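PDB 5GV0: lysosome-associated membrane glycoprotein 1 from Mus musculus, which is a glycosylated lysosomal membrane protein whose luminal membrane-proximal domain probably contributes to the assembly of LAMP molecules. Local coordinates for residues P2-Y7 with A19-Q24; L23-I27 with T38-I43; I27-K32 with L93-P99; Q72-N76 with V142-K146; L81-V87 with L108-T114. All coordinates share one frame; numbering follows the deposited sequence.

Contact 1. Residues P2-Y7 with A19-Q24; sequences PTVSKY and ASMALQ
Met21 O draws two hydrogen-bond donors. The N-H of Ser5 reaches it at 2.9 Å (Ser5 N to Met21 O) along an almost straight line, 178° at the hydrogen, although it approaches 45° above the carbonyl plane. A water supplies the second bond, 2.8 Å from Met21 O, and lies in the ring plane of Tyr7 at 2.6 Å from Tyr7 OH, so the phenol end is tied to the strand opposite. Farther along, Tyr7 N binds Ala19 O at 2.8 Å, and the return bonds Met21 N to Ser5 O and Ala19 N to Tyr7 O complete two hydrogen-bonded pairs flanking the non-hydrogen-bonded pair Lys6-Ser20. This is the antiparallel ladder of the hairpin formed by strands 5-11 and 14-30. On the face bearing Tyr7, Ala19 and Met21, the Tyr7 and Met21 side chains cross at about a right angle, with Met21 CE 3.9 Å from Tyr7 CD2; CG of Met21 sits between its backbone N and carbonyl carbon (chi1 57°), and the chain beyond is extended. Leu60 touches both side chains from strand 57-64. The other face carries Ser20 OG, which takes a weak bond of 3.2 Å from Lys6 NZ and lies 3.3 Å from Val4 CG1. Before the ladder begins, Pro2 CG rests 3.9 Å from Ala22 CB, while another water bridges Thr3 O and Leu23 N.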
# COMPACT_ATOMS: atom_id res chain seq x y z
N PRO A 2 -1.29 13.91 1.87
CA PRO A 2 -1.30 13.25 0.56
C PRO A 2 -2.70 13.19 -0.04
O PRO A 2 -3.71 13.23 0.67
CB PRO A 2 -0.77 11.84 0.86
CG PRO A 2 -1.06 11.63 2.31
CD PRO A 2 -0.97 12.98 2.97
N THR A 3 -2.74 13.10 -1.35
CA THR A 3 -3.99 13.10 -2.09
C THR A 3 -4.65 11.72 -2.10
O THR A 3 -3.97 10.71 -2.32
CB THR A 3 -3.75 13.56 -3.52
OG1 THR A 3 -3.23 14.90 -3.50
CG2 THR A 3 -5.03 13.52 -4.34
N VAL A 4 -5.95 11.67 -1.84
CA VAL A 4 -6.72 10.42 -1.95
C VAL A 4 -6.86 10.02 -3.41
O VAL A 4 -7.36 10.81 -4.22
CB VAL A 4 -8.12 10.55 -1.32
CG1 VAL A 4 -8.97 9.31 -1.61
CG2 VAL A 4 -8.01 10.78 0.18
N SER A 5 -6.40 8.82 -3.75
CA SER A 5 -6.48 8.30 -5.11
C SER A 5 -7.28 7.02 -5.12
O SER A 5 -7.29 6.27 -4.13
CB SER A 5 -5.08 8.05 -5.68
OG SER A 5 -4.33 9.25 -5.68
N LYS A 6 -7.94 6.76 -6.24
CA LYS A 6 -8.76 5.57 -6.38
C LYS A 6 -8.08 4.54 -7.27
O LYS A 6 -7.40 4.87 -8.24
CB LYS A 6 -10.14 5.96 -6.94
CG LYS A 6 -10.87 6.94 -6.03
CD LYS A 6 -12.31 7.15 -6.44
CE LYS A 6 -12.96 8.22 -5.56
NZ LYS A 6 -12.79 7.93 -4.11
N TYR A 7 -8.27 3.28 -6.90
CA TYR A 7 -7.65 2.17 -7.61
C TYR A 7 -8.64 1.04 -7.81
O TYR A 7 -9.43 0.73 -6.91
CB TYR A 7 -6.43 1.65 -6.84
CG TYR A 7 -5.41 2.71 -6.46
CD1 TYR A 7 -4.39 3.05 -7.34
CD2 TYR A 7 -5.47 3.35 -5.24
CE1 TYR A 7 -3.45 4.01 -7.00
CE2 TYR A 7 -4.54 4.31 -4.89
CZ TYR A 7 -3.53 4.63 -5.78
OH TYR A 7 -2.60 5.59 -5.43
N ALA A 19 -9.69 0.31 -3.95
CA ALA A 19 -9.06 1.12 -2.93
C ALA A 19 -9.30 2.60 -3.18
O ALA A 19 -9.29 3.07 -4.32
CB ALA A 19 -7.58 0.84 -2.85
N SER A 20 -9.53 3.31 -2.09
CA SER A 20 -9.55 4.76 -2.08
C SER A 20 -8.66 5.17 -0.93
O SER A 20 -9.00 4.97 0.24
CB SER A 20 -10.97 5.29 -1.90
OG SER A 20 -10.96 6.71 -1.85
N MET A 21 -7.47 5.68 -1.24
CA MET A 21 -6.50 5.88 -0.18
C MET A 21 -5.47 6.93 -0.49
O MET A 21 -5.16 7.20 -1.65
CB MET A 21 -5.80 4.55 0.16
CG MET A 21 -5.10 3.90 -1.01
SD MET A 21 -4.60 2.23 -0.55
CE MET A 21 -3.91 1.66 -2.09
N ALA A 22 -4.95 7.52 0.59
CA ALA A 22 -3.88 8.49 0.54
C ALA A 22 -2.64 7.88 1.19
O ALA A 22 -2.69 7.47 2.35
CB ALA A 22 -4.29 9.78 1.24
N LEU A 23 -1.55 7.82 0.43
CA LEU A 23 -0.34 7.12 0.86
C LEU A 23 0.90 7.99 0.77
O LEU A 23 1.00 8.85 -0.10
CB LEU A 23 -0.12 5.86 0.03
CG LEU A 23 -1.26 4.84 -0.05
CD1 LEU A 23 -0.87 3.77 -1.05
CD2 LEU A 23 -1.53 4.22 1.30
N GLN A 24 1.85 7.73 1.66
CA GLN A 24 3.07 8.51 1.74
C GLN A 24 4.22 7.61 2.17
O GLN A 24 4.08 6.84 3.12
CB GLN A 24 2.87 9.65 2.73
CG GLN A 24 4.11 10.45 3.08
CD GLN A 24 3.77 11.48 4.12
OE1 GLN A 24 3.84 11.21 5.32
NE2 GLN A 24 3.37 12.66 3.67
O HOH W 1 -1.81 9.14 -2.17
O HOH W 2 -2.76 6.65 -3.02

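Contact 2. Residues L23-I27 with T38-I43; sequences LQLNI and TRAFNI
Gln24 and Asn42 share the side-chain hydrogen bond of this pairing: Gln24 NE2 donates to Asn42 OD1 at 2.8 Å, with 161° at the hydrogen. The two amide planes are 9° apart; the donor lies in the carbonyl plane of Asn42, and the acceptor in the amide plane of Gln24. The Gln24 chain reaches this position extended, its CG opposite the backbone N (chi1 172°), and its OE1 is held separately by Asn136 on strand 133-138, which probably fixes the orientation of the amide. Beneath, the backbones form the antiparallel hairpin of strands 14-30 and 36-42. Leu25 and Phe41 exchange two bonds, Leu25 N to Phe41 O and Phe41 N to Leu25 O, each 2.8 Å; Ile27 and Arg39 likewise form a hydrogen-bonded pair, and Ile43 N ends the series with a bond to Leu23 O at 2.9 Å. On the Leu25, Ile27 and Phe41 face, Ile27 CG2 meets the edge of the Phe41 ring in its plane, 3.5 Å from CE2. Just past the strand, Ile43 CG1 packs against Leu23 CB at 3.6 Å, and Leu69 of the other sheet touches both Leu25 and Ile43. One face thus bears matched amides beside Ala40 while the other is mainly apolar, with Arg39 at its end leading away to Tyr29 and Asp95: a two-sided strand pair whose largely apolar face turns toward the second sheet.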
# COMPACT_ATOMS: atom_id res chain seq x y z
N LEU A 23 -1.55 7.82 0.43
CA LEU A 23 -0.34 7.12 0.86
C LEU A 23 0.90 7.99 0.77
O LEU A 23 1.00 8.85 -0.10
CB LEU A 23 -0.12 5.86 0.03
CG LEU A 23 -1.26 4.84 -0.05
CD1 LEU A 23 -0.87 3.77 -1.05
CD2 LEU A 23 -1.53 4.22 1.30
N GLN A 24 1.85 7.73 1.66
CA GLN A 24 3.07 8.51 1.74
C GLN A 24 4.22 7.61 2.17
O GLN A 24 4.08 6.84 3.12
CB GLN A 24 2.87 9.65 2.73
CG GLN A 24 4.11 10.45 3.08
CD GLN A 24 3.77 11.48 4.12
OE1 GLN A 24 3.84 11.21 5.32
NE2 GLN A 24 3.37 12.66 3.67
N LEU A 25 5.34 7.69 1.46
CA LEU A 25 6.54 6.98 1.88
C LEU A 25 7.39 7.89 2.75
O LEU A 25 7.67 9.02 2.38
CB LEU A 25 7.34 6.51 0.66
CG LEU A 25 6.59 5.61 -0.31
CD1 LEU A 25 7.33 5.57 -1.63
CD2 LEU A 25 6.46 4.22 0.27
N ASN A 26 7.78 7.40 3.91
CA ASN A 26 8.68 8.13 4.79
C ASN A 26 10.01 7.39 4.80
O ASN A 26 10.10 6.27 5.32
CB ASN A 26 8.07 8.24 6.20
CG ASN A 26 8.94 9.05 7.17
OD1 ASN A 26 10.16 8.92 7.19
ND2 ASN A 26 8.29 9.87 7.99
N ILE A 27 11.03 7.99 4.20
CA ILE A 27 12.30 7.30 4.03
C ILE A 27 13.47 8.07 4.64
O ILE A 27 13.64 9.28 4.42
CB ILE A 27 12.58 7.00 2.54
CG1 ILE A 27 13.88 6.20 2.41
CG2 ILE A 27 12.61 8.28 1.70
CD1 ILE A 27 13.96 5.40 1.13
N THR A 38 15.72 12.59 6.34
CA THR A 38 14.42 11.93 6.28
C THR A 38 13.48 12.75 5.40
O THR A 38 13.32 13.95 5.61
CB THR A 38 13.81 11.77 7.68
OG1 THR A 38 14.69 10.95 8.47
CG2 THR A 38 12.45 11.11 7.61
N ARG A 39 12.90 12.11 4.39
CA ARG A 39 12.00 12.78 3.46
C ARG A 39 10.70 12.02 3.28
O ARG A 39 10.65 10.79 3.41
CB ARG A 39 12.65 12.97 2.08
CG ARG A 39 13.98 13.71 2.09
CD ARG A 39 14.38 14.09 0.66
NE ARG A 39 15.80 14.43 0.54
CZ ARG A 39 16.32 15.61 0.83
NH1 ARG A 39 17.62 15.82 0.69
NH2 ARG A 39 15.54 16.58 1.28
N ALA A 40 9.64 12.75 2.95
CA ALA A 40 8.37 12.14 2.60
C ALA A 40 8.12 12.25 1.11
O ALA A 40 8.33 13.30 0.50
CB ALA A 40 7.23 12.79 3.36
N PHE A 41 7.67 11.15 0.52
CA PHE A 41 7.29 11.11 -0.88
C PHE A 41 5.85 10.65 -0.96
O PHE A 41 5.54 9.49 -0.69
CB PHE A 41 8.20 10.17 -1.66
CG PHE A 41 9.63 10.62 -1.71
CD1 PHE A 41 10.04 11.52 -2.68
CD2 PHE A 41 10.55 10.16 -0.79
CE1 PHE A 41 11.36 11.95 -2.72
CE2 PHE A 41 11.86 10.59 -0.83
CZ PHE A 41 12.26 11.49 -1.80
N ASN A 42 4.96 11.57 -1.32
CA ASN A 42 3.55 11.22 -1.45
C ASN A 42 3.32 10.39 -2.70
O ASN A 42 3.88 10.66 -3.76
CB ASN A 42 2.68 12.47 -1.50
CG ASN A 42 2.61 13.18 -0.16
OD1 ASN A 42 2.99 12.63 0.86
ND2 ASN A 42 2.11 14.41 -0.17
N ILE A 43 2.49 9.37 -2.57
CA ILE A 43 1.99 8.67 -3.75
C ILE A 43 1.06 9.64 -4.45
O ILE A 43 0.12 10.17 -3.85
CB ILE A 43 1.28 7.38 -3.38
CG1 ILE A 43 2.24 6.42 -2.68
CG2 ILE A 43 0.69 6.75 -4.64
CD1 ILE A 43 3.57 6.25 -3.38
O HOH W 1 -1.81 9.14 -2.17

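Contact 3. Residues I27-K32 with L93-P99; sequences ITYLKK and LPDALVP
Tyr29 is met by three residues of the type I beta turn Leu93-Ala96, in the loop that links strands 81-92 and 100-105. Leu93 CD1 stands over the centre of the phenol ring, 3.4 Å from the centroid and 7° off the normal, a well-centred CH-pi contact. Ala96 CB lies 3.6 Å from Tyr29 CD2. At the ring's edge, Tyr29 OH donates to the syn lone pair of Asp95 OD1 at 2.7 Å, with ring and carboxylate planes 62° apart. Asp95 turns to the phenol because its CG sits between backbone N and carbonyl carbon (chi1 71°). A second shell positions this pair: Arg39 on strand 36-42 gives NE to Tyr29 OH and forms a salt bridge with Asp95 OD2, and its charge probably keeps the carboxylate ionised. Where strand 14-30 ends, the backbones join directly. Leu97 N binds Leu30 O at 2.9 Å, nearly straight, and Lys32 N binds Asp95 O; a water connects Leu30 O with Val98 N. The loop itself is pinched shut by Leu93 N to Pro99 O. Bent at its last torsion, the Lys32 chain brings NZ to Ala96 O at 2.7 Å.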
# COMPACT_ATOMS: atom_id res chain seq x y z
N ILE A 27 11.03 7.99 4.20
CA ILE A 27 12.30 7.30 4.03
C ILE A 27 13.47 8.07 4.64
O ILE A 27 13.64 9.28 4.42
CB ILE A 27 12.58 7.00 2.54
CG1 ILE A 27 13.88 6.20 2.41
CG2 ILE A 27 12.61 8.28 1.70
CD1 ILE A 27 13.96 5.40 1.13
N THR A 28 14.25 7.36 5.45
CA THR A 28 15.46 7.90 6.03
C THR A 28 16.65 7.29 5.29
O THR A 28 16.72 6.08 5.14
CB THR A 28 15.54 7.59 7.53
OG1 THR A 28 14.41 8.18 8.19
CG2 THR A 28 16.82 8.14 8.13
N TYR A 29 17.56 8.13 4.81
CA TYR A 29 18.69 7.62 4.05
C TYR A 29 19.94 8.49 4.16
O TYR A 29 19.88 9.64 4.60
CB TYR A 29 18.30 7.44 2.58
CG TYR A 29 18.02 8.72 1.81
CD1 TYR A 29 16.78 9.35 1.88
CD2 TYR A 29 19.00 9.28 0.99
CE1 TYR A 29 16.52 10.50 1.16
CE2 TYR A 29 18.75 10.44 0.27
CZ TYR A 29 17.51 11.04 0.36
OH TYR A 29 17.25 12.18 -0.36
N LEU A 30 21.06 7.92 3.75
CA LEU A 30 22.35 8.61 3.73
C LEU A 30 22.56 9.34 2.42
O LEU A 30 22.51 8.73 1.35
CB LEU A 30 23.49 7.62 3.96
CG LEU A 30 23.69 7.09 5.38
CD1 LEU A 30 24.73 5.98 5.40
CD2 LEU A 30 24.11 8.23 6.29
N LYS A 31 22.82 10.64 2.50
CA LYS A 31 23.11 11.44 1.31
C LYS A 31 24.57 11.26 0.89
O LYS A 31 25.36 10.64 1.61
CB LYS A 31 22.82 12.92 1.57
CG LYS A 31 21.38 13.20 1.97
CD LYS A 31 21.05 14.68 1.90
CE LYS A 31 21.93 15.49 2.84
NZ LYS A 31 21.72 16.95 2.64
N LYS A 32 24.92 11.79 -0.28
CA LYS A 32 26.29 11.70 -0.78
C LYS A 32 27.28 12.37 0.16
O LYS A 32 28.42 11.92 0.29
CB LYS A 32 26.40 12.34 -2.17
CG LYS A 32 25.59 11.65 -3.25
CD LYS A 32 25.97 12.20 -4.61
CE LYS A 32 25.01 11.72 -5.68
NZ LYS A 32 24.63 10.29 -5.47
N LEU A 93 17.15 7.85 -5.75
CA LEU A 93 17.32 9.13 -5.07
C LEU A 93 18.64 9.75 -5.51
O LEU A 93 19.70 9.31 -5.06
CB LEU A 93 17.29 8.96 -3.55
CG LEU A 93 15.99 8.49 -2.89
CD1 LEU A 93 16.26 8.11 -1.44
CD2 LEU A 93 14.93 9.56 -2.96
N PRO A 94 18.58 10.76 -6.38
CA PRO A 94 19.78 11.36 -6.98
C PRO A 94 20.82 11.83 -5.96
O PRO A 94 22.00 11.73 -6.25
CB PRO A 94 19.21 12.54 -7.78
CG PRO A 94 17.83 12.13 -8.10
CD PRO A 94 17.35 11.39 -6.89
N ASP A 95 20.39 12.31 -4.79
CA ASP A 95 21.34 12.85 -3.82
C ASP A 95 21.77 11.84 -2.77
O ASP A 95 22.44 12.19 -1.80
CB ASP A 95 20.75 14.10 -3.14
CG ASP A 95 19.61 13.77 -2.18
OD1 ASP A 95 19.00 12.69 -2.30
OD2 ASP A 95 19.31 14.63 -1.32
N ALA A 96 21.39 10.58 -2.95
CA ALA A 96 21.75 9.53 -2.00
C ALA A 96 23.13 8.95 -2.28
O ALA A 96 23.60 8.94 -3.42
CB ALA A 96 20.71 8.42 -2.00
N LEU A 97 23.78 8.46 -1.23
CA LEU A 97 25.05 7.74 -1.36
C LEU A 97 24.87 6.52 -2.27
O LEU A 97 25.69 6.25 -3.14
CB LEU A 97 25.57 7.30 0.00
CG LEU A 97 26.99 6.72 0.01
CD1 LEU A 97 27.99 7.80 -0.39
CD2 LEU A 97 27.32 6.14 1.37
N VAL A 98 23.79 5.79 -2.04
CA VAL A 98 23.39 4.70 -2.92
C VAL A 98 22.10 5.12 -3.62
O VAL A 98 21.01 4.95 -3.07
CB VAL A 98 23.17 3.38 -2.16
CG1 VAL A 98 22.84 2.26 -3.13
CG2 VAL A 98 24.41 3.03 -1.34
N PRO A 99 22.23 5.70 -4.82
CA PRO A 99 21.11 6.32 -5.54
C PRO A 99 19.95 5.37 -5.82
O PRO A 99 18.79 5.72 -5.57
CB PRO A 99 21.74 6.77 -6.86
CG PRO A 99 23.20 6.88 -6.56
CD PRO A 99 23.49 5.80 -5.57
O HOH W 3 22.27 6.10 0.44

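Contact 4. Residues Q72-N76 with V142-K146; sequences QFGMN and VQAFK. With NAG (2-acetamido-2-deoxy-beta-D-glucopyranose), chain G.
A Met-aromatic contact joins strand 67-76 of one sheet to the residue just past strand 140-144 of the other. Met75 CG lies over the centre of the Phe145 ring, 3.5 Å from the centroid and 3° off the normal. The sulfur covers the same face less centrally: SD is 4.1 Å from that centroid, 24° off the normal. Met75 CG falls between its backbone N and carbonyl carbon (chi1 63°), which carries the thioether across the ring. The ring's rim abuts backbone: Gly74 N lies at the edge in plane, and Phe145 CZ is 3.5 Å from Phe73 O. The ring also lies against the rest of the Gly74 backbone, with Phe145 CE2 3.5 Å from Gly74 C. Deeper in, Phe73 CB packs on Ala144 CB at 3.9 Å, and Phe73 CZ on Val142 CG2 at 4.0 Å. No hydrogen bond crosses; these two segments meet by packing alone. At the other end, Asn76 ND2 carries an N-linked sugar through its C1. Leu17 of strand 14-30 touches Phe73, Val142 and Ala144, while Phe82 of strand 81-92 packs on Met75, Ala144 and Phe145, so strands from both sheets enclose the contact.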
# COMPACT_ATOMS: atom_id res chain seq x y z
N GLN A 72 1.25 -5.80 -1.60
CA GLN A 72 0.82 -7.18 -1.76
C GLN A 72 -0.18 -7.52 -0.68
O GLN A 72 0.07 -7.29 0.50
CB GLN A 72 2.01 -8.13 -1.72
CG GLN A 72 3.08 -7.79 -2.73
CD GLN A 72 3.99 -8.95 -3.07
OE1 GLN A 72 4.07 -9.93 -2.34
NE2 GLN A 72 4.69 -8.84 -4.20
N PHE A 73 -1.33 -8.03 -1.09
CA PHE A 73 -2.38 -8.42 -0.16
C PHE A 73 -2.49 -9.94 -0.13
O PHE A 73 -2.35 -10.61 -1.15
CB PHE A 73 -3.72 -7.80 -0.57
CG PHE A 73 -3.75 -6.31 -0.46
CD1 PHE A 73 -3.26 -5.52 -1.49
CD2 PHE A 73 -4.24 -5.70 0.68
CE1 PHE A 73 -3.27 -4.13 -1.38
CE2 PHE A 73 -4.25 -4.32 0.79
CZ PHE A 73 -3.76 -3.54 -0.23
N GLY A 74 -2.72 -10.46 1.07
CA GLY A 74 -2.89 -11.89 1.25
C GLY A 74 -4.19 -12.17 1.96
O GLY A 74 -4.87 -11.27 2.45
N MET A 75 -4.55 -13.44 2.01
CA MET A 75 -5.69 -13.82 2.80
C MET A 75 -5.59 -15.26 3.21
O MET A 75 -4.91 -16.07 2.58
CB MET A 75 -6.99 -13.58 2.04
CG MET A 75 -7.16 -14.37 0.79
SD MET A 75 -8.92 -14.61 0.58
CE MET A 75 -9.19 -16.01 1.65
N ASN A 76 -6.28 -15.55 4.29
CA ASN A 76 -6.25 -16.85 4.93
C ASN A 76 -7.65 -17.42 4.77
O ASN A 76 -8.60 -16.93 5.38
CB ASN A 76 -5.82 -16.66 6.38
CG ASN A 76 -5.77 -17.95 7.15
OD1 ASN A 76 -5.97 -19.04 6.62
ND2 ASN A 76 -5.49 -17.81 8.44
N VAL A 142 -10.25 0.02 1.66
CA VAL A 142 -9.63 -0.97 0.79
C VAL A 142 -10.29 -2.34 0.94
O VAL A 142 -10.75 -2.71 2.02
CB VAL A 142 -8.09 -1.06 1.05
CG1 VAL A 142 -7.80 -1.59 2.45
CG2 VAL A 142 -7.41 -1.92 -0.01
N GLN A 143 -10.36 -3.07 -0.16
CA GLN A 143 -10.94 -4.40 -0.16
C GLN A 143 -10.23 -5.28 -1.19
O GLN A 143 -10.10 -4.88 -2.35
CB GLN A 143 -12.43 -4.31 -0.45
CG GLN A 143 -13.17 -5.65 -0.38
CD GLN A 143 -14.67 -5.45 -0.45
OE1 GLN A 143 -15.18 -4.40 -0.06
NE2 GLN A 143 -15.38 -6.46 -0.95
N ALA A 144 -9.78 -6.45 -0.75
CA ALA A 144 -9.04 -7.37 -1.61
C ALA A 144 -9.72 -8.73 -1.69
O ALA A 144 -10.39 -9.16 -0.73
CB ALA A 144 -7.60 -7.52 -1.10
N PHE A 145 -9.54 -9.36 -2.85
CA PHE A 145 -9.98 -10.72 -3.19
C PHE A 145 -11.46 -10.71 -3.56
O PHE A 145 -11.79 -10.47 -4.71
CB PHE A 145 -9.64 -11.71 -2.06
CG PHE A 145 -8.15 -11.90 -1.88
CD1 PHE A 145 -7.46 -12.80 -2.67
CD2 PHE A 145 -7.44 -11.13 -0.97
CE1 PHE A 145 -6.09 -12.95 -2.55
CE2 PHE A 145 -6.06 -11.27 -0.84
CZ PHE A 145 -5.39 -12.19 -1.63
N LYS A 146 -12.35 -10.95 -2.61
CA LYS A 146 -13.77 -10.99 -2.92
C LYS A 146 -14.35 -9.57 -3.04
O LYS A 146 -14.29 -8.79 -2.10
CB LYS A 146 -14.53 -11.78 -1.86
CG LYS A 146 -16.01 -11.99 -2.16
CD LYS A 146 -16.57 -13.04 -1.22
CE LYS A 146 -18.05 -13.27 -1.46
NZ LYS A 146 -18.84 -12.03 -1.20
C1 NAG G . -5.41 -18.94 9.33
C2 NAG G . -4.36 -18.73 10.40
C3 NAG G . -4.26 -19.99 11.25
C4 NAG G . -5.62 -20.31 11.85
C5 NAG G . -6.71 -20.35 10.77
C6 NAG G . -8.10 -20.40 11.36
C7 NAG G . -2.43 -17.26 10.11
C8 NAG G . -1.11 -17.05 9.43
N2 NAG G . -3.07 -18.39 9.82
O3 NAG G . -3.30 -19.79 12.28
O4 NAG G . -5.58 -21.57 12.51
O5 NAG G . -6.67 -19.17 9.95
O6 NAG G . -8.34 -19.26 12.17
O7 NAG G . -2.89 -16.43 10.89

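Contact 5. Residues L81-V87 with L108-T114; sequences LFFLQGV and LKALQAT
Phe83 offers one ring face to the last methylene of Lys109, CE, which stands over its centre, 3.7 Å from the centroid and 8° off the normal. The ammonium adds a cation-pi component, NZ being 4.6 Å from the same centroid. Beside the ring runs the Gln112 chain, pointing the same way, its amide turned 73° from the ring plane and its OE1 3.7 Å from Phe83 CD2. The Phe82 ring has Ala113 O over one face, and its CZ lies 3.7 Å from Ala113 CB. Phe82 CG occupies the position between N and carbonyl carbon (chi1 67°), bringing the ring back over the partner strand. Phe82 and Ala113 also pair through the backbone, Phe82 N to Ala113 O at 2.9 Å. Next, Leu84 N binds Ala110 O at 2.8 Å, one step out of register: the chain turns a corner at Leu111, whose carbonyl oxygen is buried without a partner. Leu108 N reaches Gln85 O, and Leu108 CD1 packs on Val87 CG2 at 3.6 Å. Separate glycan sugars touch Leu108 and Lys109. The register shift is a beta bulge, and Gln85 with Gly86, both facing Gln72 on the other flank of strand 81-92, forms a classic bulge.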
# COMPACT_ATOMS: atom_id res chain seq x y z
N LEU A 81 -10.09 -13.70 6.18
CA LEU A 81 -9.59 -12.36 6.43
C LEU A 81 -8.60 -12.02 5.35
O LEU A 81 -7.82 -12.89 4.94
CB LEU A 81 -8.91 -12.25 7.79
CG LEU A 81 -9.74 -12.44 9.05
CD1 LEU A 81 -8.83 -12.54 10.26
CD2 LEU A 81 -10.72 -11.29 9.22
N PHE A 82 -8.61 -10.77 4.88
CA PHE A 82 -7.55 -10.29 4.00
C PHE A 82 -6.76 -9.20 4.70
O PHE A 82 -7.23 -8.61 5.68
CB PHE A 82 -8.11 -9.78 2.65
CG PHE A 82 -8.94 -8.53 2.76
CD1 PHE A 82 -8.35 -7.27 2.74
CD2 PHE A 82 -10.32 -8.61 2.86
CE1 PHE A 82 -9.12 -6.12 2.84
CE2 PHE A 82 -11.09 -7.46 2.95
CZ PHE A 82 -10.49 -6.22 2.94
N PHE A 83 -5.57 -8.92 4.18
CA PHE A 83 -4.68 -7.96 4.80
C PHE A 83 -3.55 -7.61 3.87
O PHE A 83 -3.22 -8.36 2.95
CB PHE A 83 -4.11 -8.52 6.13
CG PHE A 83 -3.59 -9.92 6.03
CD1 PHE A 83 -2.27 -10.17 5.67
CD2 PHE A 83 -4.42 -11.00 6.29
CE1 PHE A 83 -1.80 -11.46 5.57
CE2 PHE A 83 -3.95 -12.30 6.19
CZ PHE A 83 -2.64 -12.53 5.84
N LEU A 84 -2.96 -6.44 4.09
CA LEU A 84 -1.70 -6.07 3.47
C LEU A 84 -0.62 -6.95 4.08
O LEU A 84 -0.41 -6.91 5.30
CB LEU A 84 -1.39 -4.59 3.70
CG LEU A 84 -0.06 -4.10 3.13
CD1 LEU A 84 -0.13 -4.01 1.61
CD2 LEU A 84 0.31 -2.76 3.73
N GLN A 85 0.04 -7.76 3.26
CA GLN A 85 1.06 -8.66 3.77
C GLN A 85 2.46 -8.28 3.31
O GLN A 85 3.45 -8.74 3.88
CB GLN A 85 0.74 -10.11 3.37
CG GLN A 85 0.83 -10.43 1.90
CD GLN A 85 0.53 -11.88 1.61
OE1 GLN A 85 0.39 -12.70 2.53
NE2 GLN A 85 0.40 -12.21 0.33
N GLY A 86 2.56 -7.42 2.30
CA GLY A 86 3.88 -7.09 1.79
C GLY A 86 3.98 -5.74 1.13
O GLY A 86 3.01 -5.22 0.59
N VAL A 87 5.18 -5.17 1.19
CA VAL A 87 5.52 -3.94 0.49
C VAL A 87 6.85 -4.12 -0.23
O VAL A 87 7.80 -4.65 0.35
CB VAL A 87 5.61 -2.74 1.46
CG1 VAL A 87 6.36 -1.56 0.82
CG2 VAL A 87 4.22 -2.33 1.91
N LEU A 108 4.19 -8.49 6.68
CA LEU A 108 3.31 -7.47 7.25
C LEU A 108 1.94 -8.05 7.54
O LEU A 108 1.55 -9.07 6.98
CB LEU A 108 3.16 -6.29 6.30
CG LEU A 108 4.45 -5.67 5.77
CD1 LEU A 108 4.13 -4.53 4.82
CD2 LEU A 108 5.31 -5.16 6.91
N LYS A 109 1.21 -7.37 8.41
CA LYS A 109 -0.21 -7.65 8.58
C LYS A 109 -0.91 -6.38 9.00
O LYS A 109 -0.96 -6.04 10.19
CB LYS A 109 -0.46 -8.78 9.59
CG LYS A 109 -1.94 -9.13 9.71
CD LYS A 109 -2.17 -10.47 10.40
CE LYS A 109 -1.91 -11.63 9.45
NZ LYS A 109 -2.25 -12.94 10.08
N ALA A 110 -1.41 -5.65 8.01
CA ALA A 110 -2.11 -4.41 8.26
C ALA A 110 -3.33 -4.34 7.36
O ALA A 110 -3.52 -5.20 6.50
CB ALA A 110 -1.19 -3.20 8.02
N LEU A 111 -4.16 -3.33 7.58
CA LEU A 111 -5.37 -3.10 6.78
C LEU A 111 -6.23 -4.37 6.73
O LEU A 111 -6.80 -4.72 5.70
CB LEU A 111 -4.98 -2.64 5.36
CG LEU A 111 -3.87 -1.60 5.21
CD1 LEU A 111 -3.70 -1.19 3.75
CD2 LEU A 111 -4.13 -0.38 6.09
N GLN A 112 -6.31 -5.06 7.86
CA GLN A 112 -6.98 -6.35 7.91
C GLN A 112 -8.49 -6.22 8.06
O GLN A 112 -8.98 -5.46 8.90
CB GLN A 112 -6.42 -7.19 9.05
CG GLN A 112 -7.03 -8.59 9.14
CD GLN A 112 -6.30 -9.49 10.12
OE1 GLN A 112 -5.49 -10.33 9.74
NE2 GLN A 112 -6.60 -9.32 11.41
N ALA A 113 -9.23 -6.97 7.25
CA ALA A 113 -10.67 -7.00 7.34
C ALA A 113 -11.22 -8.33 6.86
O ALA A 113 -10.55 -9.09 6.17
CB ALA A 113 -11.29 -5.85 6.54
N THR A 114 -12.47 -8.59 7.25
CA THR A 114 -13.21 -9.75 6.79
C THR A 114 -13.39 -9.76 5.28
O THR A 114 -13.77 -8.76 4.68
CB THR A 114 -14.58 -9.78 7.45
OG1 THR A 114 -14.42 -9.68 8.88
CG2 THR A 114 -15.34 -11.04 7.08

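Contacts 1, 2 and 3 follow strand 14-30 from its hairpin with 5-11, through that with 36-42, to its end. The first two, sharing Leu23, Gln24 and a water, are partly buried ladders in one sheet. Contact 3 is more peripheral, centred about 22 Å from the chain centre, and mixes side-chain polar bonds with two backbone bonds and a CH-pi contact; Arg39 of contact 2 reaches its Tyr29. Contacts 4 and 5 are buried, with centres about 7 Å apart, and are joined by backbone bonds between strands 67-76 and 81-92. Contact 4 joins the two sheets here without a hydrogen bond between its segments, whereas contact 5 is a bulged antiparallel pairing, broken by the corner at Leu111, consistent with the beta-prism described for LAMP domains.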